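Local coordinates for Alr3699 protein (Nostoc sp., PDB 4XSO) that is a bacterial glycosyltransferase-like protein of the GT-B fold, built from two Rossmann-like domains that face each other, at residues M280-S290 against E302-A313. Sequence-based numbering, arbitrary orientation.
Sequences MAACDLVAHTS and EAMLCGKPVVAA
Strands 285-287 and 310-313 run parallel, Val286 beside Val310 and Ala287 beside Val311. Val286 N donates to O of Pro309, the residue just before strand 310-313, at 3.0 Å, Val286 O accepts from Val311 N, and His288 N reaches Val311 O at 2.8 Å, nearly straight at 177°. Proline suits the start of the ladder, where its carbonyl is used and no N-H is called for. Past the last rung the imidazole takes over: with CG anti to the backbone N (chi1 171°), His288 swings ND1 forward to meet Ala313 N at its ring edge in a weak, 3.4 Å bond, while NE2 is held by Glu294.

Lys308 lays its chain, bent at chi2 (-58°), along the C-terminal end of helix 276-282, CG passing Met280 O (3.5 Å), and NZ bonds Cys283 O at 2.8 Å, a cationic donor for a carbonyl at the turn. The Schellman glycine Gly307, at positive phi, ends helix 298-305 just before it.

Apolar contacts fill both faces of the sheet. On one, Val286 CG1 rests on Ala303 CB at 3.7 Å, the small methyl letting helix and strand come close; on this side helix packs on helix, the extended Met280 setting SD 3.7 Å from both Glu302 C and Ala303 N. On the other, Val311 CG1 packs against Ala287 CB and Leu285 CD2.

The segments thus belong to a right-handed beta-alpha-beta crossover of a Rossmann-like sheet, between strands 207-212 and 329-331, with helix 336-348 over Leu285 and Val311.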
loop_
_atom_site.group_PDB
_atom_site.type_symbol
_atom_site.label_atom_id
_atom_site.label_comp_id
_atom_site.label_asym_id
_atom_site.label_seq_id
_atom_site.Cartn_x
_atom_site.Cartn_y
_atom_site.Cartn_z
ATOM N N MET A 280 42.324 5.086 -15.415
ATOM C CA MET A 280 42.884 4.312 -14.271
ATOM C C MET A 280 44.259 3.690 -14.629
ATOM O O MET A 280 45.258 3.763 -13.912
ATOM C CB MET A 280 41.889 3.235 -13.870
ATOM C CG MET A 280 40.605 3.709 -13.150
ATOM S SD MET A 280 39.598 2.372 -12.476
ATOM C CE MET A 280 38.495 3.463 -11.546
ATOM N N ALA A 281 44.297 3.062 -15.792
ATOM C CA ALA A 281 45.505 2.468 -16.289
ATOM C C ALA A 281 46.612 3.484 -16.390
ATOM O O ALA A 281 47.769 3.159 -16.117
ATOM C CB ALA A 281 45.283 1.799 -17.642
ATOM N N ALA A 282 46.287 4.717 -16.740
ATOM C CA ALA A 282 47.317 5.703 -16.816
ATOM C C ALA A 282 47.771 6.284 -15.479
ATOM O O ALA A 282 48.722 6.997 -15.454
ATOM C CB ALA A 282 46.902 6.786 -17.736
ATOM N N CYS A 283 47.090 5.983 -14.386
ATOM C CA CYS A 283 47.529 6.427 -13.047
ATOM C C CYS A 283 48.647 5.507 -12.587
ATOM O O CYS A 283 48.894 4.435 -13.190
ATOM C CB CYS A 283 46.363 6.340 -12.093
ATOM S SG CYS A 283 45.139 7.588 -12.512
ATOM N N ASP A 284 49.345 5.940 -11.550
ATOM C CA ASP A 284 50.319 5.120 -10.863
ATOM C C ASP A 284 49.699 4.629 -9.570
ATOM O O ASP A 284 50.106 3.638 -9.064
ATOM C CB ASP A 284 51.590 5.938 -10.648
ATOM C CG ASP A 284 52.217 6.392 -11.986
ATOM O OD1 ASP A 284 52.798 5.469 -12.595
ATOM O OD2 ASP A 284 52.077 7.591 -12.463
ATOM N N LEU A 285 48.660 5.304 -9.071
ATOM C CA LEU A 285 47.919 4.885 -7.876
ATOM C C LEU A 285 46.523 5.436 -8.003
ATOM O O LEU A 285 46.338 6.529 -8.522
ATOM C CB LEU A 285 48.591 5.438 -6.630
ATOM C CG LEU A 285 47.871 5.398 -5.296
ATOM C CD1 LEU A 285 47.743 3.915 -4.902
ATOM C CD2 LEU A 285 48.625 6.178 -4.178
ATOM N N VAL A 286 45.528 4.649 -7.601
ATOM C CA VAL A 286 44.148 5.079 -7.598
ATOM C C VAL A 286 43.801 5.296 -6.134
ATOM O O VAL A 286 44.043 4.411 -5.327
ATOM C CB VAL A 286 43.244 4.050 -8.245
ATOM C CG1 VAL A 286 41.798 4.483 -8.109
ATOM C CG2 VAL A 286 43.627 3.944 -9.719
ATOM N N ALA A 287 43.286 6.476 -5.796
ATOM C CA ALA A 287 42.813 6.751 -4.464
ATOM C C ALA A 287 41.347 6.876 -4.311
ATOM O O ALA A 287 40.701 7.740 -4.902
ATOM C CB ALA A 287 43.473 8.061 -3.932
ATOM N N HIS A 288 40.845 6.114 -3.361
ATOM C CA HIS A 288 39.480 6.226 -2.873
ATOM C C HIS A 288 39.616 6.864 -1.490
ATOM O O HIS A 288 40.351 6.337 -0.656
ATOM C CB HIS A 288 38.886 4.819 -2.776
ATOM C CG HIS A 288 37.573 4.771 -2.080
ATOM N ND1 HIS A 288 37.460 4.583 -0.718
ATOM C CD2 HIS A 288 36.311 4.899 -2.547
ATOM C CE1 HIS A 288 36.191 4.623 -0.368
ATOM N NE2 HIS A 288 35.473 4.828 -1.460
ATOM N N THR A 289 38.967 8.001 -1.252
ATOM C CA THR A 289 39.186 8.728 0.014
ATOM C C THR A 289 37.869 9.240 0.581
ATOM O O THR A 289 37.840 10.332 1.130
ATOM C CB THR A 289 40.087 9.932 -0.212
ATOM O OG1 THR A 289 39.431 10.868 -1.089
ATOM C CG2 THR A 289 41.394 9.470 -0.833
ATOM N N SER A 290 36.786 8.477 0.379
ATOM C CA SER A 290 35.469 8.815 0.936
ATOM C C SER A 290 35.481 8.895 2.482
ATOM O O SER A 290 36.115 8.089 3.173
ATOM C CB SER A 290 34.443 7.798 0.489
ATOM O OG SER A 290 34.289 7.856 -0.918
ATOM N N GLU A 302 37.255 -1.571 -9.579
ATOM C CA GLU A 302 37.657 -1.238 -10.942
ATOM C C GLU A 302 39.144 -1.024 -11.043
ATOM O O GLU A 302 39.779 -1.528 -11.941
ATOM C CB GLU A 302 36.875 -0.040 -11.471
ATOM C CG GLU A 302 35.457 -0.504 -11.734
ATOM C CD GLU A 302 34.540 0.579 -12.227
ATOM O OE1 GLU A 302 34.501 1.647 -11.578
ATOM O OE2 GLU A 302 33.825 0.306 -13.220
ATOM N N ALA A 303 39.689 -0.359 -10.039
ATOM C CA ALA A 303 41.115 -0.080 -9.992
ATOM C C ALA A 303 41.929 -1.376 -9.912
ATOM O O ALA A 303 42.950 -1.537 -10.584
ATOM C CB ALA A 303 41.378 0.825 -8.802
ATOM N N MET A 304 41.418 -2.308 -9.113
ATOM C CA MET A 304 42.049 -3.607 -8.892
ATOM C C MET A 304 42.029 -4.392 -10.223
ATOM O O MET A 304 43.028 -4.956 -10.649
ATOM C CB MET A 304 41.309 -4.358 -7.778
ATOM C CG MET A 304 41.453 -3.740 -6.379
ATOM S SD MET A 304 40.500 -4.594 -5.064
ATOM C CE MET A 304 41.862 -5.487 -4.541
ATOM N N LEU A 305 40.898 -4.410 -10.887
ATOM C CA LEU A 305 40.781 -5.123 -12.168
ATOM C C LEU A 305 41.655 -4.484 -13.188
ATOM O O LEU A 305 42.048 -5.153 -14.170
ATOM C CB LEU A 305 39.323 -5.093 -12.637
ATOM C CG LEU A 305 38.376 -5.991 -11.877
ATOM C CD1 LEU A 305 36.944 -5.629 -12.221
ATOM C CD2 LEU A 305 38.651 -7.421 -12.199
ATOM N N CYS A 306 41.969 -3.181 -13.022
ATOM C CA CYS A 306 42.877 -2.550 -13.976
ATOM C C CYS A 306 44.297 -2.907 -13.608
ATOM O O CYS A 306 45.246 -2.429 -14.209
ATOM C CB CYS A 306 42.763 -1.031 -14.033
ATOM S SG CYS A 306 41.241 -0.357 -14.639
ATOM N N GLY A 307 44.480 -3.711 -12.579
ATOM C CA GLY A 307 45.828 -4.004 -12.200
ATOM C C GLY A 307 46.565 -2.825 -11.600
ATOM O O GLY A 307 47.730 -2.726 -11.801
ATOM N N LYS A 308 45.915 -1.969 -10.843
ATOM C CA LYS A 308 46.579 -0.789 -10.266
ATOM C C LYS A 308 46.683 -0.861 -8.752
ATOM O O LYS A 308 45.853 -1.467 -8.079
ATOM C CB LYS A 308 45.792 0.470 -10.630
ATOM C CG LYS A 308 45.895 0.812 -12.119
ATOM C CD LYS A 308 47.396 0.982 -12.378
ATOM C CE LYS A 308 47.749 1.662 -13.627
ATOM N NZ LYS A 308 49.213 1.660 -13.697
ATOM N N PRO A 309 47.720 -0.255 -8.206
ATOM C CA PRO A 309 47.712 -0.117 -6.755
ATOM C C PRO A 309 46.518 0.763 -6.393
ATOM O O PRO A 309 46.232 1.751 -7.109
ATOM C CB PRO A 309 48.972 0.687 -6.486
ATOM C CG PRO A 309 49.830 0.544 -7.697
ATOM C CD PRO A 309 48.849 0.502 -8.812
ATOM N N VAL A 310 45.831 0.414 -5.328
ATOM C CA VAL A 310 44.705 1.154 -4.878
ATOM C C VAL A 310 44.814 1.418 -3.378
ATOM O O VAL A 310 45.177 0.520 -2.588
ATOM C CB VAL A 310 43.390 0.465 -5.236
ATOM C CG1 VAL A 310 43.209 -0.844 -4.458
ATOM C CG2 VAL A 310 42.219 1.382 -4.953
ATOM N N VAL A 311 44.463 2.633 -2.974
ATOM C CA VAL A 311 44.423 3.008 -1.584
ATOM C C VAL A 311 43.007 3.407 -1.343
ATOM O O VAL A 311 42.447 4.104 -2.140
ATOM C CB VAL A 311 45.422 4.189 -1.222
ATOM C CG1 VAL A 311 45.264 5.394 -2.066
ATOM C CG2 VAL A 311 45.263 4.585 0.258
ATOM N N ALA A 312 42.412 2.914 -0.270
ATOM C CA ALA A 312 41.048 3.221 0.097
ATOM C C ALA A 312 40.868 3.605 1.538
ATOM O O ALA A 312 41.685 3.304 2.399
ATOM C CB ALA A 312 40.136 2.031 -0.187
ATOM N N ALA A 313 39.726 4.209 1.803
ATOM C CA ALA A 313 39.419 4.631 3.166
ATOM C C ALA A 313 38.882 3.403 3.883
ATOM O O ALA A 313 38.085 2.662 3.307
ATOM C CB ALA A 313 38.413 5.793 3.148
#